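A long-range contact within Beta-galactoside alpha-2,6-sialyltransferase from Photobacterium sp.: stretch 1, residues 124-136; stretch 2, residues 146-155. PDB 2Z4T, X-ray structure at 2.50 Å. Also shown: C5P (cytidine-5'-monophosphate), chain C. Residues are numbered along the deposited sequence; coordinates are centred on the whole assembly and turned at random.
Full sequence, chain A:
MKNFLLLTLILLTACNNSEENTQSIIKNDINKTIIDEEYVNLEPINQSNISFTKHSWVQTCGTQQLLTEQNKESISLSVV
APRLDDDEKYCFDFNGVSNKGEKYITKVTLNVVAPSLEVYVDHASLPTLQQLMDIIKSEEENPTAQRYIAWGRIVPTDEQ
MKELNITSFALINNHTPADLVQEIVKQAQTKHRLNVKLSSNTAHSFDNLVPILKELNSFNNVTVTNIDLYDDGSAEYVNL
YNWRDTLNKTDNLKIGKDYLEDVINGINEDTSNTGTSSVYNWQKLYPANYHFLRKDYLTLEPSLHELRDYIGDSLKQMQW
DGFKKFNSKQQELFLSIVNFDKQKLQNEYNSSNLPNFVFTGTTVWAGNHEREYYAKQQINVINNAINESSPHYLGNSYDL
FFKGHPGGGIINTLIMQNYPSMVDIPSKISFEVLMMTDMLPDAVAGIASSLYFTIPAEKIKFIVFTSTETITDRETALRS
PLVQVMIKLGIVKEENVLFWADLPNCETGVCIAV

Stretch 1 124-136: ASLPTLQQLMDII
Stretch 2 146-155: QRYIAWGRIV

Helix 126-136 runs nearly antiparallel to strand 146-151 (157° between N-to-C directions), with axes approaching to 10.2 Å. CA-CA distances set the register: Ala124-Gly152 6.5 Å, Thr128-Trp151 6.8 Å, Gln131-Ile149 9.2 Å and Ile135-Arg147 7.9 Å. The helix is regular, phi/psi near -63/-43, with i-to-i+4 bonds such as Leu132 N to Thr128 O, 2.9 Å; the strand is extended (phi -94° to -137°, psi 96° to 150°); 124-125 and 152-155 are loop or turn. The contact buries 561 Å², both sides summed, chiefly on Trp151 (109), Ile135 (80) and Thr128 (72).

The sole hydrogen bond across the contact runs from Trp151 NE1 to Gln131 OE1 (2.8 Å, 148° at the hydrogen). Trp151 (chi1 -80°, chi2 -14°) suits by pairing an N-H donor with a broad apolar face; buried Gln131 (m, t, chi3 -22°) supplies the acceptor at the ring edge.

Thr128 (m) lies over that face: CG2 sits 3.8 Å from the centroid of the five-membered ring of Trp151, 8° off the normal, a CH-pi contact.

Apolar packing extends this contact. Ile135 (m, t) sets CD1 3.6 Å from Trp151 CZ2 and 3.9 Å from Ile149 CG2 (Ile149 p, t). Ile154 CD1 (m, t) reaches Thr128 CG2 at 3.7 Å.

Arginine methylenes serve both ends: Arg147 CD (m, t, t, chi4 85°) meets Ile135 CG2 at 3.7 Å, and Arg153 CG (m, chi2 -135° between wells, t, chi4 -106°) approaches Ala124 O at 3.3 Å.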

# COMPACT_ATOMS: atom_id res chain seq x y z
N ALA A 124 0.78 -6.05 7.31
CA ALA A 124 -0.30 -6.90 6.80
C ALA A 124 -0.25 -7.01 5.28
O ALA A 124 0.85 -7.05 4.72
CB ALA A 124 -1.64 -6.39 7.27
N SER A 125 -1.40 -7.08 4.60
CA SER A 125 -1.41 -7.27 3.13
C SER A 125 -2.06 -6.12 2.39
O SER A 125 -1.48 -5.56 1.45
CB SER A 125 -2.11 -8.57 2.72
OG SER A 125 -1.56 -9.68 3.39
N LEU A 126 -3.26 -5.77 2.82
CA LEU A 126 -4.05 -4.74 2.14
C LEU A 126 -3.36 -3.37 2.10
O LEU A 126 -3.13 -2.84 1.00
CB LEU A 126 -5.43 -4.64 2.77
CG LEU A 126 -6.49 -4.09 1.83
CD1 LEU A 126 -6.45 -4.78 0.47
CD2 LEU A 126 -7.84 -4.32 2.47
N PRO A 127 -2.98 -2.82 3.28
CA PRO A 127 -2.35 -1.49 3.26
C PRO A 127 -1.08 -1.48 2.41
O PRO A 127 -0.83 -0.49 1.68
CB PRO A 127 -2.00 -1.23 4.72
CG PRO A 127 -2.94 -2.14 5.51
CD PRO A 127 -3.09 -3.36 4.65
N THR A 128 -0.31 -2.56 2.48
CA THR A 128 0.96 -2.64 1.80
C THR A 128 0.76 -2.60 0.28
O THR A 128 1.54 -2.00 -0.47
CB THR A 128 1.74 -3.93 2.24
OG1 THR A 128 2.26 -3.74 3.56
CG2 THR A 128 2.90 -4.22 1.29
N LEU A 129 -0.30 -3.27 -0.18
CA LEU A 129 -0.66 -3.27 -1.58
C LEU A 129 -0.98 -1.84 -2.04
O LEU A 129 -0.48 -1.39 -3.06
CB LEU A 129 -1.85 -4.19 -1.82
CG LEU A 129 -2.34 -4.24 -3.26
CD1 LEU A 129 -1.28 -4.85 -4.15
CD2 LEU A 129 -3.67 -5.03 -3.32
N GLN A 130 -1.81 -1.14 -1.27
CA GLN A 130 -2.18 0.22 -1.63
C GLN A 130 -0.97 1.18 -1.60
O GLN A 130 -0.83 2.05 -2.48
CB GLN A 130 -3.29 0.72 -0.74
CG GLN A 130 -4.60 0.04 -0.97
CD GLN A 130 -5.37 0.54 -2.21
OE1 GLN A 130 -6.19 -0.19 -2.78
NE2 GLN A 130 -5.14 1.78 -2.62
N GLN A 131 -0.10 0.99 -0.61
CA GLN A 131 1.09 1.83 -0.48
C GLN A 131 2.01 1.62 -1.67
O GLN A 131 2.53 2.59 -2.21
CB GLN A 131 1.82 1.56 0.85
CG GLN A 131 1.00 1.91 2.10
CD GLN A 131 1.64 1.45 3.41
OE1 GLN A 131 2.48 0.53 3.43
NE2 GLN A 131 1.27 2.11 4.53
N LEU A 132 2.18 0.37 -2.10
CA LEU A 132 2.96 0.05 -3.28
C LEU A 132 2.47 0.84 -4.48
O LEU A 132 3.28 1.40 -5.24
CB LEU A 132 2.84 -1.42 -3.65
CG LEU A 132 4.04 -2.15 -4.28
CD1 LEU A 132 3.61 -3.26 -5.19
CD2 LEU A 132 5.06 -1.26 -4.98
N MET A 133 1.16 0.83 -4.69
CA MET A 133 0.58 1.54 -5.81
C MET A 133 0.82 3.06 -5.68
O MET A 133 1.06 3.71 -6.69
CB MET A 133 -0.90 1.21 -5.95
CG MET A 133 -1.17 -0.22 -6.40
SD MET A 133 -2.88 -0.50 -6.92
CE MET A 133 -3.79 -0.28 -5.39
N ASP A 134 0.78 3.60 -4.46
CA ASP A 134 1.10 5.02 -4.21
C ASP A 134 2.55 5.37 -4.55
O ASP A 134 2.82 6.48 -5.03
CB ASP A 134 0.83 5.40 -2.76
CG ASP A 134 -0.65 5.39 -2.41
OD1 ASP A 134 -1.53 5.39 -3.33
OD2 ASP A 134 -0.94 5.37 -1.21
N ILE A 135 3.47 4.43 -4.31
CA ILE A 135 4.88 4.67 -4.49
C ILE A 135 5.18 4.75 -5.97
O ILE A 135 5.83 5.70 -6.43
CB ILE A 135 5.71 3.55 -3.84
CG1 ILE A 135 5.74 3.72 -2.32
CG2 ILE A 135 7.13 3.47 -4.45
CD1 ILE A 135 6.21 2.48 -1.55
N ILE A 136 4.71 3.76 -6.72
CA ILE A 136 4.89 3.73 -8.15
C ILE A 136 4.33 5.01 -8.83
O ILE A 136 5.02 5.64 -9.64
CB ILE A 136 4.31 2.44 -8.78
CG1 ILE A 136 5.03 1.23 -8.17
CG2 ILE A 136 4.48 2.45 -10.31
CD1 ILE A 136 4.57 -0.08 -8.66
N GLN A 146 12.24 10.97 -1.42
CA GLN A 146 12.87 9.78 -0.85
C GLN A 146 11.77 8.94 -0.21
O GLN A 146 10.81 9.49 0.36
CB GLN A 146 13.88 10.15 0.24
CG GLN A 146 15.26 10.61 -0.25
CD GLN A 146 15.99 9.59 -1.15
OE1 GLN A 146 16.68 9.97 -2.09
NE2 GLN A 146 15.82 8.30 -0.86
N ARG A 147 11.93 7.63 -0.25
CA ARG A 147 10.87 6.74 0.23
C ARG A 147 11.38 5.70 1.20
O ARG A 147 12.35 4.98 0.92
CB ARG A 147 10.14 6.10 -0.95
CG ARG A 147 9.57 7.13 -1.88
CD ARG A 147 8.68 6.53 -2.96
NE ARG A 147 8.20 7.63 -3.79
CZ ARG A 147 8.87 8.14 -4.81
NH1 ARG A 147 10.03 7.60 -5.19
NH2 ARG A 147 8.38 9.18 -5.48
N TYR A 148 10.72 5.64 2.35
CA TYR A 148 11.07 4.72 3.40
C TYR A 148 9.89 3.79 3.61
O TYR A 148 8.75 4.24 3.80
CB TYR A 148 11.33 5.46 4.71
CG TYR A 148 12.53 6.38 4.75
CD1 TYR A 148 13.48 6.38 3.74
CD2 TYR A 148 12.73 7.23 5.84
CE1 TYR A 148 14.58 7.24 3.79
CE2 TYR A 148 13.81 8.07 5.91
CZ TYR A 148 14.74 8.07 4.88
OH TYR A 148 15.82 8.90 4.94
N ILE A 149 10.17 2.49 3.60
CA ILE A 149 9.16 1.48 3.86
C ILE A 149 9.55 0.63 5.06
O ILE A 149 10.74 0.44 5.36
CB ILE A 149 8.95 0.56 2.63
CG1 ILE A 149 10.19 -0.29 2.33
CG2 ILE A 149 8.48 1.38 1.43
CD1 ILE A 149 10.03 -1.28 1.15
N ALA A 150 8.53 0.15 5.76
CA ALA A 150 8.74 -0.92 6.72
C ALA A 150 7.57 -1.85 6.48
O ALA A 150 6.46 -1.60 6.96
CB ALA A 150 8.75 -0.40 8.15
N TRP A 151 7.84 -2.88 5.68
CA TRP A 151 6.80 -3.80 5.17
C TRP A 151 7.06 -5.21 5.64
O TRP A 151 8.21 -5.64 5.78
CB TRP A 151 6.79 -3.83 3.64
CG TRP A 151 6.08 -2.67 2.94
CD1 TRP A 151 5.23 -1.76 3.50
CD2 TRP A 151 6.15 -2.34 1.54
NE1 TRP A 151 4.78 -0.87 2.55
CE2 TRP A 151 5.33 -1.20 1.34
CE3 TRP A 151 6.83 -2.89 0.44
CZ2 TRP A 151 5.17 -0.61 0.08
CZ3 TRP A 151 6.68 -2.29 -0.81
CH2 TRP A 151 5.84 -1.17 -0.99
N GLY A 152 5.99 -5.96 5.86
CA GLY A 152 6.15 -7.36 6.21
C GLY A 152 6.06 -8.33 5.05
O GLY A 152 6.76 -9.32 5.03
N ARG A 153 5.21 -8.04 4.07
CA ARG A 153 4.77 -9.09 3.15
C ARG A 153 5.12 -8.86 1.69
O ARG A 153 4.78 -9.67 0.83
CB ARG A 153 3.26 -9.33 3.30
CG ARG A 153 2.86 -9.68 4.72
CD ARG A 153 1.92 -10.84 4.80
NE ARG A 153 1.87 -11.36 6.16
CZ ARG A 153 2.44 -12.50 6.57
NH1 ARG A 153 3.10 -13.29 5.72
NH2 ARG A 153 2.33 -12.86 7.85
N ILE A 154 5.77 -7.74 1.40
CA ILE A 154 6.35 -7.51 0.10
C ILE A 154 7.79 -7.07 0.32
O ILE A 154 8.09 -6.23 1.17
CB ILE A 154 5.56 -6.47 -0.72
CG1 ILE A 154 4.18 -7.00 -1.08
CG2 ILE A 154 6.32 -6.10 -2.00
CD1 ILE A 154 3.34 -6.06 -1.94
N VAL A 155 8.69 -7.67 -0.43
CA VAL A 155 10.06 -7.27 -0.31
C VAL A 155 10.62 -7.04 -1.71
O VAL A 155 10.86 -7.98 -2.45
CB VAL A 155 10.87 -8.22 0.68
CG1 VAL A 155 10.12 -9.54 0.96
CG2 VAL A 155 12.36 -8.42 0.27
O3P C5P C . -8.12 -12.80 4.77
P C5P C . -7.83 -11.41 5.20
O1P C5P C . -6.68 -11.47 6.20
O2P C5P C . -9.08 -10.64 5.56
O5' C5P C . -7.32 -10.68 3.90
C5' C5P C . -6.65 -9.44 3.94
C4' C5P C . -5.98 -9.30 2.58
O4' C5P C . -5.05 -10.37 2.38
C3' C5P C . -6.94 -9.44 1.41
O3' C5P C . -7.53 -8.21 1.02
C2' C5P C . -6.02 -9.91 0.32
O2' C5P C . -5.19 -8.84 -0.13
C1' C5P C . -5.06 -10.82 1.02
N1 C5P C . -5.49 -12.21 0.89
C2 C5P C . -5.20 -12.91 -0.31
N3 C5P C . -5.57 -14.21 -0.46
C4 C5P C . -6.23 -14.86 0.54
C5 C5P C . -6.54 -14.19 1.74
C6 C5P C . -6.15 -12.85 1.89
O2 C5P C . -4.61 -12.36 -1.25
N4 C5P C . -6.57 -16.16 0.36